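Local coordinates for Abbfa_003403 (Acinetobacter baumannii, PDB 4ZXH), which is a four-domain nonribosomal peptide synthetase, probably condensing, adenylating, carrying as thioesters and finally releasing the building blocks of a small peptide product, at residues D457-Y462 with L803-V808; L266-S271 with R451-L456; A428-N433 with L855-R860. One frame throughout, in Å; residues are numbered along the deposited sequence.

Following the chain from the N terminus, the end of helix 255-271 supplies the first half of contact 2, and the start of helix 428-447 the first half of contact 3. The chain then returns at 451-456 to close contact 2 across 179 residues, so contacts 2 and 3 cross. Afterwards 457-462 opens contact 1, which closes at 803-808 and is nested within the larger loop that 855-860 closes for contact 3. Contact 2 is internal to the condensation part of the synthetase; contacts 1 and 3 join that part to the adenylation part. Contact 1 touches both others: Ile458 packs on Lys269 of contact 2, while Pro806 O and Gly807 meet Asn433 ND2 and Leu855 of contact 3.

Contact 1: D457-Y462 with L803-V808; sequences DIAPDY and LVPPGV
Tyr462 makes the one hydrogen bond between these two loops. The hydroxyl Tyr462 OH donates to the carbonyl O of Val804 at 2.7 Å, lying in the carbonyl plane with a C=O...donor angle of 145°, and the acceptor sits at the edge of the ring. With CG beside the backbone N and anti to the carbonyl carbon (chi1 -65°), the ring reaches out from 457-462 and crosses Leu803 obliquely, Tyr462 CE2 coming to 3.7 Å from Leu803 CB while CD2 meets the CD1 methyl. The tip of the Tyr462 ring also meets the Pro806 ring, OH to CD 3.5 Å.

Behind the tyrosine the chains run closest at Ala459 and Pro805, their CA atoms 4.2 Å apart. Ala459 turns its CB toward 803-808, reaching 3.4 Å from Leu803 O and packing on the ring carbon CG of Pro805. The rings of Pro460 and Pro806 meet tip to tip, CD to CD, at 3.8 Å.

A second shell holds these groups in place. Pro460 O lies above one face of the Tyr462 ring, offset toward the rim. Asp457 OD1 takes a weak hydrogen bond from Ala459 N, and its OD2 has a long, weak ion pair with Arg802. Ile458 packs on helix 428-447, which Pro805 also touches. On the other side Pro805 to Val808 form a type II turn, with Gly807 in its third position at a phi of 84°.

Gly807 and Val808 both face Leu855 on the neighbouring strand, so the proline-rich connection between strands 792-797 and 809-816 ends in this type II turn with a G1 beta bulge, docked here on the loop following the condensation domain's helix 428-447, as part of the condensation-adenylation interface.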
loop_
_atom_site.group_PDB
_atom_site.type_symbol
_atom_site.label_atom_id
_atom_site.label_comp_id
_atom_site.label_asym_id
_atom_site.label_seq_id
_atom_site.Cartn_x
_atom_site.Cartn_y
_atom_site.Cartn_z
ATOM N N ASP A 457 -18.736 -27.594 0.120
ATOM C CA ASP A 457 -19.180 -26.524 1.002
ATOM C C ASP A 457 -18.428 -26.624 2.327
ATOM O O ASP A 457 -18.515 -27.624 3.036
ATOM C CB ASP A 457 -20.697 -26.585 1.208
ATOM C CG ASP A 457 -21.316 -25.213 1.430
ATOM O OD1 ASP A 457 -20.572 -24.281 1.823
ATOM O OD2 ASP A 457 -22.544 -25.064 1.209
ATOM N N ILE A 458 -17.676 -25.572 2.626
ATOM C CA ILE A 458 -16.749 -25.506 3.753
ATOM C C ILE A 458 -17.442 -24.872 4.953
ATOM O O ILE A 458 -16.965 -24.937 6.094
ATOM C CB ILE A 458 -15.488 -24.684 3.355
ATOM C CG1 ILE A 458 -14.816 -25.322 2.149
ATOM C CG2 ILE A 458 -14.485 -24.592 4.472
ATOM C CD1 ILE A 458 -14.573 -26.792 2.340
ATOM N N ALA A 459 -18.585 -24.257 4.671
ATOM C CA ALA A 459 -19.318 -23.491 5.659
ATOM C C ALA A 459 -19.732 -24.374 6.818
ATOM O O ALA A 459 -19.953 -25.568 6.637
ATOM C CB ALA A 459 -20.532 -22.840 5.015
ATOM N N PRO A 460 -19.807 -23.794 8.024
ATOM C CA PRO A 460 -20.386 -24.528 9.156
ATOM C C PRO A 460 -21.840 -24.844 8.854
ATOM O O PRO A 460 -22.461 -24.073 8.133
ATOM C CB PRO A 460 -20.266 -23.543 10.327
ATOM C CG PRO A 460 -19.268 -22.486 9.872
ATOM C CD PRO A 460 -19.400 -22.422 8.387
ATOM N N ASP A 461 -22.382 -25.943 9.358
ATOM C CA ASP A 461 -23.798 -26.200 9.133
ATOM C C ASP A 461 -24.580 -25.308 10.093
ATOM O O ASP A 461 -24.600 -25.541 11.302
ATOM C CB ASP A 461 -24.153 -27.679 9.334
ATOM C CG ASP A 461 -25.538 -28.030 8.791
ATOM O OD1 ASP A 461 -26.429 -27.148 8.757
ATOM O OD2 ASP A 461 -25.737 -29.198 8.392
ATOM N N TYR A 462 -25.211 -24.278 9.541
ATOM C CA TYR A 462 -25.873 -23.260 10.337
ATOM C C TYR A 462 -27.174 -23.772 10.919
ATOM O O TYR A 462 -28.004 -24.318 10.197
ATOM C CB TYR A 462 -26.129 -22.028 9.487
ATOM C CG TYR A 462 -24.873 -21.336 9.017
ATOM C CD1 TYR A 462 -24.088 -20.607 9.908
ATOM C CD2 TYR A 462 -24.475 -21.392 7.687
ATOM C CE1 TYR A 462 -22.948 -19.946 9.490
ATOM C CE2 TYR A 462 -23.316 -20.730 7.257
ATOM C CZ TYR A 462 -22.563 -20.008 8.171
ATOM O OH TYR A 462 -21.421 -19.345 7.769
ATOM N N LEU A 803 -25.093 -20.294 1.812
ATOM C CA LEU A 803 -24.600 -19.467 2.909
ATOM C C LEU A 803 -23.074 -19.533 3.044
ATOM O O LEU A 803 -22.508 -20.600 3.313
ATOM C CB LEU A 803 -25.251 -19.902 4.217
ATOM C CG LEU A 803 -26.758 -19.714 4.318
ATOM C CD1 LEU A 803 -27.304 -20.572 5.434
ATOM C CD2 LEU A 803 -27.088 -18.257 4.554
ATOM N N VAL A 804 -22.409 -18.389 2.882
ATOM C CA VAL A 804 -20.944 -18.365 2.863
ATOM C C VAL A 804 -20.340 -18.680 4.236
ATOM O O VAL A 804 -20.993 -18.506 5.266
ATOM C CB VAL A 804 -20.412 -17.002 2.374
ATOM C CG1 VAL A 804 -20.913 -16.721 0.975
ATOM C CG2 VAL A 804 -20.806 -15.894 3.331
ATOM N N PRO A 805 -19.091 -19.171 4.257
ATOM C CA PRO A 805 -18.430 -19.347 5.554
ATOM C C PRO A 805 -18.086 -17.986 6.140
ATOM O O PRO A 805 -18.034 -17.016 5.387
ATOM C CB PRO A 805 -17.156 -20.135 5.213
ATOM C CG PRO A 805 -17.307 -20.564 3.780
ATOM C CD PRO A 805 -18.245 -19.610 3.134
ATOM N N PRO A 806 -17.855 -17.902 7.458
ATOM C CA PRO A 806 -17.428 -16.601 7.992
ATOM C C PRO A 806 -16.116 -16.132 7.352
ATOM O O PRO A 806 -15.326 -16.969 6.901
ATOM C CB PRO A 806 -17.255 -16.872 9.485
ATOM C CG PRO A 806 -18.107 -18.093 9.759
ATOM C CD PRO A 806 -18.028 -18.916 8.513
ATOM N N GLY A 807 -15.911 -14.816 7.280
ATOM C CA GLY A 807 -14.690 -14.245 6.728
ATOM C C GLY A 807 -14.694 -14.123 5.213
ATOM O O GLY A 807 -13.730 -13.629 4.626
ATOM N N VAL A 808 -15.785 -14.558 4.587
ATOM C CA VAL A 808 -15.875 -14.670 3.135
ATOM C C VAL A 808 -16.825 -13.603 2.550
ATOM O O VAL A 808 -17.727 -13.116 3.239
ATOM C CB VAL A 808 -16.345 -16.101 2.754
ATOM C CG1 VAL A 808 -16.504 -16.285 1.243
ATOM C CG2 VAL A 808 -15.393 -17.136 3.321
#

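Contact 2: L266-S271 with R451-L456; sequences LLHKLS and RKIVEL
In the condensation domain, which has the chloramphenicol-acetyltransferase-like fold of its family, the C-terminal turn of helix 255-271 meets the loop that follows helix 428-447, and a lysine-to-carbonyl bond joins the two. The loop is itself coiled into a single helix-like turn at Ile453 to Glu455, without regular helical bonding. Lys269 leaves the helix with CG anti to its carbonyl carbon (chi1 -71°), bends at chi2 and then runs out straight, so that its ammonium NZ donates to Ile453 O at 3.0 Å. The donor stands above the carbonyl plane, 28° out of it, rather than on a lone pair. Lys269 NZ also lies 3.8 Å from Leu456 O and 3.9 Å from Val454 O, too long for hydrogen bonds, but the dipoles of the three carbonyls would be expected to favour its charge. Ile453 O also receives a weak bond from Leu456 N, which closes the turn.

One residue back on the helix, His268 (CG anti to the backbone N) crosses Ile453 obliquely, its CD2 lying 3.9 Å from the CG2 methyl. The imidazole is held from elsewhere, ND1 bonding to Glu273 O just past the helix. Ile453 is further covered by Leu313 and Phe316 of helix 313-329, while Val454 O accepts from Arg802 NH1. Within the loop, Lys452 N donates nearly straight to Glu455 OE1 at 3.2 Å, meeting the oxygen from above the carboxylate plane.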
loop_
_atom_site.group_PDB
_atom_site.type_symbol
_atom_site.label_atom_id
_atom_site.label_comp_id
_atom_site.label_asym_id
_atom_site.label_seq_id
_atom_site.Cartn_x
_atom_site.Cartn_y
_atom_site.Cartn_z
ATOM N N LEU A 266 -8.618 -24.366 0.623
ATOM C CA LEU A 266 -8.976 -23.371 1.627
ATOM C C LEU A 266 -8.842 -21.921 1.134
ATOM O O LEU A 266 -9.784 -21.145 1.258
ATOM C CB LEU A 266 -8.126 -23.545 2.886
ATOM C CG LEU A 266 -8.497 -22.461 3.899
ATOM C CD1 LEU A 266 -9.953 -22.599 4.272
ATOM C CD2 LEU A 266 -7.619 -22.485 5.135
ATOM N N LEU A 267 -7.682 -21.546 0.594
ATOM C CA LEU A 267 -7.463 -20.157 0.173
ATOM C C LEU A 267 -8.338 -19.788 -1.030
ATOM O O LEU A 267 -8.704 -18.628 -1.213
ATOM C CB LEU A 267 -5.992 -19.924 -0.158
ATOM C CG LEU A 267 -5.027 -20.381 0.947
ATOM C CD1 LEU A 267 -3.591 -20.450 0.437
ATOM C CD2 LEU A 267 -5.112 -19.491 2.190
ATOM N N HIS A 268 -8.665 -20.790 -1.844
ATOM C CA HIS A 268 -9.609 -20.639 -2.949
ATOM C C HIS A 268 -10.990 -20.242 -2.457
ATOM O O HIS A 268 -11.614 -19.331 -3.004
ATOM C CB HIS A 268 -9.709 -21.937 -3.742
ATOM C CG HIS A 268 -10.737 -21.908 -4.825
ATOM N ND1 HIS A 268 -10.630 -21.095 -5.931
ATOM C CD2 HIS A 268 -11.896 -22.595 -4.974
ATOM C CE1 HIS A 268 -11.677 -21.282 -6.718
ATOM N NE2 HIS A 268 -12.460 -22.187 -6.160
ATOM N N LYS A 269 -11.462 -20.930 -1.423
ATOM C CA LYS A 269 -12.763 -20.650 -0.827
ATOM C C LYS A 269 -12.789 -19.303 -0.112
ATOM O O LYS A 269 -13.790 -18.595 -0.182
ATOM C CB LYS A 269 -13.170 -21.765 0.146
ATOM C CG LYS A 269 -13.537 -23.095 -0.520
ATOM C CD LYS A 269 -14.448 -22.857 -1.712
ATOM C CE LYS A 269 -14.799 -24.143 -2.441
ATOM N NZ LYS A 269 -15.764 -23.873 -3.548
ATOM N N LEU A 270 -11.701 -18.936 0.560
ATOM C CA LEU A 270 -11.640 -17.651 1.268
ATOM C C LEU A 270 -11.521 -16.423 0.364
ATOM O O LEU A 270 -11.944 -15.331 0.736
ATOM C CB LEU A 270 -10.469 -17.625 2.247
ATOM C CG LEU A 270 -10.490 -18.572 3.444
ATOM C CD1 LEU A 270 -9.405 -18.178 4.406
ATOM C CD2 LEU A 270 -11.841 -18.574 4.126
ATOM N N SER A 271 -10.939 -16.585 -0.817
ATOM C CA SER A 271 -10.682 -15.431 -1.679
ATOM C C SER A 271 -11.448 -15.457 -3.000
ATOM O O SER A 271 -11.475 -14.468 -3.716
ATOM C CB SER A 271 -9.184 -15.321 -1.959
ATOM O OG SER A 271 -8.695 -16.479 -2.607
ATOM N N ARG A 451 -15.875 -35.557 -4.716
ATOM C CA ARG A 451 -16.663 -34.341 -4.846
ATOM C C ARG A 451 -15.863 -33.267 -5.590
ATOM O O ARG A 451 -14.642 -33.189 -5.442
ATOM C CB ARG A 451 -17.106 -33.852 -3.463
ATOM C CG ARG A 451 -18.138 -32.725 -3.478
ATOM C CD ARG A 451 -18.739 -32.512 -2.092
ATOM N NE ARG A 451 -19.854 -33.417 -1.801
ATOM C CZ ARG A 451 -20.305 -33.670 -0.574
ATOM N NH1 ARG A 451 -19.716 -33.125 0.483
ATOM N NH2 ARG A 451 -21.326 -34.488 -0.397
ATOM N N LYS A 452 -16.557 -32.469 -6.406
ATOM C CA LYS A 452 -15.950 -31.376 -7.172
ATOM C C LYS A 452 -15.703 -30.152 -6.296
ATOM O O LYS A 452 -16.523 -29.808 -5.449
ATOM C CB LYS A 452 -16.836 -30.983 -8.366
ATOM C CG LYS A 452 -16.789 -31.946 -9.541
ATOM C CD LYS A 452 -17.625 -31.440 -10.707
ATOM C CE LYS A 452 -17.430 -32.312 -11.954
ATOM N NZ LYS A 452 -18.266 -31.844 -13.110
ATOM N N ILE A 453 -14.569 -29.497 -6.514
ATOM C CA ILE A 453 -14.153 -28.362 -5.705
ATOM C C ILE A 453 -15.240 -27.283 -5.586
ATOM O O ILE A 453 -15.402 -26.679 -4.527
ATOM C CB ILE A 453 -12.848 -27.750 -6.267
ATOM C CG1 ILE A 453 -11.711 -28.767 -6.149
ATOM C CG2 ILE A 453 -12.483 -26.453 -5.544
ATOM C CD1 ILE A 453 -10.354 -28.233 -6.474
ATOM N N VAL A 454 -15.995 -27.054 -6.653
ATOM C CA VAL A 454 -17.139 -26.140 -6.581
ATOM C C VAL A 454 -18.255 -26.685 -5.663
ATOM O O VAL A 454 -18.770 -25.950 -4.812
ATOM C CB VAL A 454 -17.714 -25.840 -7.993
ATOM C CG1 VAL A 454 -17.837 -27.119 -8.830
ATOM C CG2 VAL A 454 -19.052 -25.137 -7.891
ATOM N N GLU A 455 -18.601 -27.968 -5.822
ATOM C CA GLU A 455 -19.653 -28.630 -5.032
ATOM C C GLU A 455 -19.341 -28.687 -3.537
ATOM O O GLU A 455 -20.195 -29.040 -2.722
ATOM C CB GLU A 455 -19.881 -30.066 -5.523
ATOM C CG GLU A 455 -20.424 -30.236 -6.935
ATOM C CD GLU A 455 -20.368 -31.696 -7.404
ATOM O OE1 GLU A 455 -19.728 -32.536 -6.725
ATOM O OE2 GLU A 455 -20.978 -32.009 -8.451
ATOM N N LEU A 456 -18.104 -28.367 -3.189
ATOM C CA LEU A 456 -17.623 -28.507 -1.828
ATOM C C LEU A 456 -18.026 -27.319 -0.968
ATOM O O LEU A 456 -17.696 -26.172 -1.277
ATOM C CB LEU A 456 -16.102 -28.669 -1.835
ATOM C CG LEU A 456 -15.365 -28.711 -0.502
ATOM C CD1 LEU A 456 -15.672 -29.969 0.259
ATOM C CD2 LEU A 456 -13.889 -28.596 -0.754
#

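Contact 3: A428-N433 with L855-R860; sequences AQSAEN and LRTDGR
The opening turns of helix 428-447 face a tight reversal at 856-859, and the backbones come nearest at Ser430 and Thr857, CA to CA 5.9 Å. The reversal is held by Gly859 N bonding to Arg856 O at 3.0 Å, with Arg856 N in turn bonded to Arg860 O; Gly859 takes a positive phi of 108°.

Thr857, at the tip of this turn, carries the contact almost alone. Its OG1 occupies the crowded position between the backbone N and the carbonyl carbon (chi1 61°), which sends the two branches to different parts of the helix. Thr857 OG1 lies 3.8 Å from Gln429 CB. Thr857 OG1 is also 3.5 Å from Ser430 OG, yet no hydrogen bond spans the two segments: the Ser430 hydroxyl bonds instead with Asp218 OD2. The methyl Thr857 CG2 packs against Asn433, 3.7 Å from its ND2, with the two side chains crossing obliquely. That amide nitrogen is fixed from the adenylation side, since it donates to Pro806 O, so a first-shell neighbour of Thr857 is oriented by the adjoining proline-rich loop.

Gln429, extended beyond CG, slides past Thr857 in the opposite direction and brings OE1 near the CA of Asp858. Asp858 turns to its own loop, where Asp858 OD2 forms a salt bridge with Arg860 NE at 3.0 Å, whose hydrogen-bond geometry is weak. Arg856 reaches the condensation side too, NH1 bonding to Leu217 O.

The whole is a surface docking of a hairpin, consistent with a type I turn plus G1 bulge, joining strands 846-855 and 861-863 of the adenylation domain's antiparallel sheet, against the N-terminal end of a condensation-domain helix, part of the interface between these two catalytic domains.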
loop_
_atom_site.group_PDB
_atom_site.type_symbol
_atom_site.label_atom_id
_atom_site.label_comp_id
_atom_site.label_asym_id
_atom_site.label_seq_id
_atom_site.Cartn_x
_atom_site.Cartn_y
_atom_site.Cartn_z
ATOM N N ALA A 428 -7.286 -12.297 15.888
ATOM C CA ALA A 428 -7.159 -13.625 16.486
ATOM C C ALA A 428 -8.354 -14.462 16.096
ATOM O O ALA A 428 -8.235 -15.659 15.841
ATOM C CB ALA A 428 -7.052 -13.535 17.999
ATOM N N GLN A 429 -9.508 -13.804 16.024
ATOM C CA GLN A 429 -10.755 -14.475 15.690
ATOM C C GLN A 429 -10.714 -15.049 14.274
ATOM O O GLN A 429 -11.201 -16.155 14.035
ATOM C CB GLN A 429 -11.921 -13.511 15.850
ATOM C CG GLN A 429 -13.204 -14.184 16.269
ATOM C CD GLN A 429 -14.179 -13.218 16.929
ATOM O OE1 GLN A 429 -13.915 -12.013 17.025
ATOM N NE2 GLN A 429 -15.305 -13.750 17.411
ATOM N N SER A 430 -10.120 -14.303 13.346
ATOM C CA SER A 430 -9.948 -14.767 11.969
ATOM C C SER A 430 -8.983 -15.937 11.866
ATOM O O SER A 430 -9.151 -16.816 11.022
ATOM C CB SER A 430 -9.448 -13.633 11.076
ATOM O OG SER A 430 -10.466 -12.671 10.870
ATOM N N ALA A 431 -7.954 -15.941 12.706
ATOM C CA ALA A 431 -7.018 -17.053 12.693
ATOM C C ALA A 431 -7.757 -18.303 13.123
ATOM O O ALA A 431 -7.653 -19.347 12.471
ATOM C CB ALA A 431 -5.836 -16.781 13.592
ATOM N N GLU A 432 -8.531 -18.180 14.204
ATOM C CA GLU A 432 -9.307 -19.304 14.715
ATOM C C GLU A 432 -10.210 -19.835 13.614
ATOM O O GLU A 432 -10.255 -21.042 13.364
ATOM C CB GLU A 432 -10.101 -18.909 15.962
ATOM C CG GLU A 432 -10.974 -20.030 16.526
ATOM C CD GLU A 432 -10.183 -21.214 17.110
ATOM O OE1 GLU A 432 -9.039 -21.023 17.582
ATOM O OE2 GLU A 432 -10.713 -22.350 17.077
ATOM N N ASN A 433 -10.875 -18.925 12.916
ATOM C CA ASN A 433 -11.703 -19.278 11.769
ATOM C C ASN A 433 -11.006 -20.024 10.640
ATOM O O ASN A 433 -11.555 -21.000 10.124
ATOM C CB ASN A 433 -12.325 -18.034 11.169
ATOM C CG ASN A 433 -13.547 -18.347 10.386
ATOM O OD1 ASN A 433 -14.405 -19.105 10.839
ATOM N ND2 ASN A 433 -13.585 -17.872 9.143
ATOM N N LEU A 855 -19.114 -11.349 5.376
ATOM C CA LEU A 855 -19.533 -11.935 6.637
ATOM C C LEU A 855 -18.298 -12.057 7.506
ATOM O O LEU A 855 -17.490 -12.968 7.328
ATOM C CB LEU A 855 -20.193 -13.298 6.422
ATOM C CG LEU A 855 -20.603 -14.105 7.654
ATOM C CD1 LEU A 855 -21.755 -13.431 8.391
ATOM C CD2 LEU A 855 -20.962 -15.526 7.249
ATOM N N ARG A 856 -18.139 -11.121 8.429
ATOM C CA ARG A 856 -16.973 -11.121 9.294
ATOM C C ARG A 856 -17.047 -12.279 10.281
ATOM O O ARG A 856 -18.134 -12.781 10.596
ATOM C CB ARG A 856 -16.855 -9.784 10.028
ATOM C CG ARG A 856 -16.628 -8.614 9.089
ATOM C CD ARG A 856 -15.411 -8.869 8.216
ATOM N NE ARG A 856 -14.996 -7.711 7.423
ATOM C CZ ARG A 856 -13.847 -7.658 6.754
ATOM N NH1 ARG A 856 -13.012 -8.690 6.791
ATOM N NH2 ARG A 856 -13.522 -6.578 6.063
ATOM N N THR A 857 -15.879 -12.708 10.749
ATOM C CA THR A 857 -15.770 -13.727 11.785
ATOM C C THR A 857 -16.461 -13.224 13.051
ATOM O O THR A 857 -16.996 -13.991 13.847
ATOM C CB THR A 857 -14.285 -14.074 12.058
ATOM O OG1 THR A 857 -13.581 -12.906 12.512
ATOM C CG2 THR A 857 -13.620 -14.591 10.780
ATOM N N ASP A 858 -16.451 -11.908 13.197
ATOM C CA ASP A 858 -17.127 -11.202 14.269
ATOM C C ASP A 858 -18.629 -11.519 14.336
ATOM O O ASP A 858 -19.194 -11.670 15.420
ATOM C CB ASP A 858 -16.912 -9.695 14.074
ATOM C CG ASP A 858 -17.022 -8.921 15.357
ATOM O OD1 ASP A 858 -17.565 -9.468 16.338
ATOM O OD2 ASP A 858 -16.560 -7.762 15.386
ATOM N N GLY A 859 -19.263 -11.623 13.169
ATOM C CA GLY A 859 -20.713 -11.698 13.071
ATOM C C GLY A 859 -21.271 -10.401 12.503
ATOM O O GLY A 859 -22.478 -10.259 12.294
ATOM N N ARG A 860 -20.377 -9.446 12.270
ATOM C CA ARG A 860 -20.731 -8.161 11.695
ATOM C C ARG A 860 -20.772 -8.262 10.179
ATOM O O ARG A 860 -20.134 -9.135 9.594
ATOM C CB ARG A 860 -19.723 -7.083 12.100
ATOM C CG ARG A 860 -19.733 -6.698 13.569
ATOM C CD ARG A 860 -18.738 -5.577 13.833
ATOM N NE ARG A 860 -17.421 -5.874 13.273
ATOM C CZ ARG A 860 -16.698 -5.019 12.553
ATOM N NH1 ARG A 860 -17.160 -3.799 12.305
ATOM N NH2 ARG A 860 -15.506 -5.383 12.088
#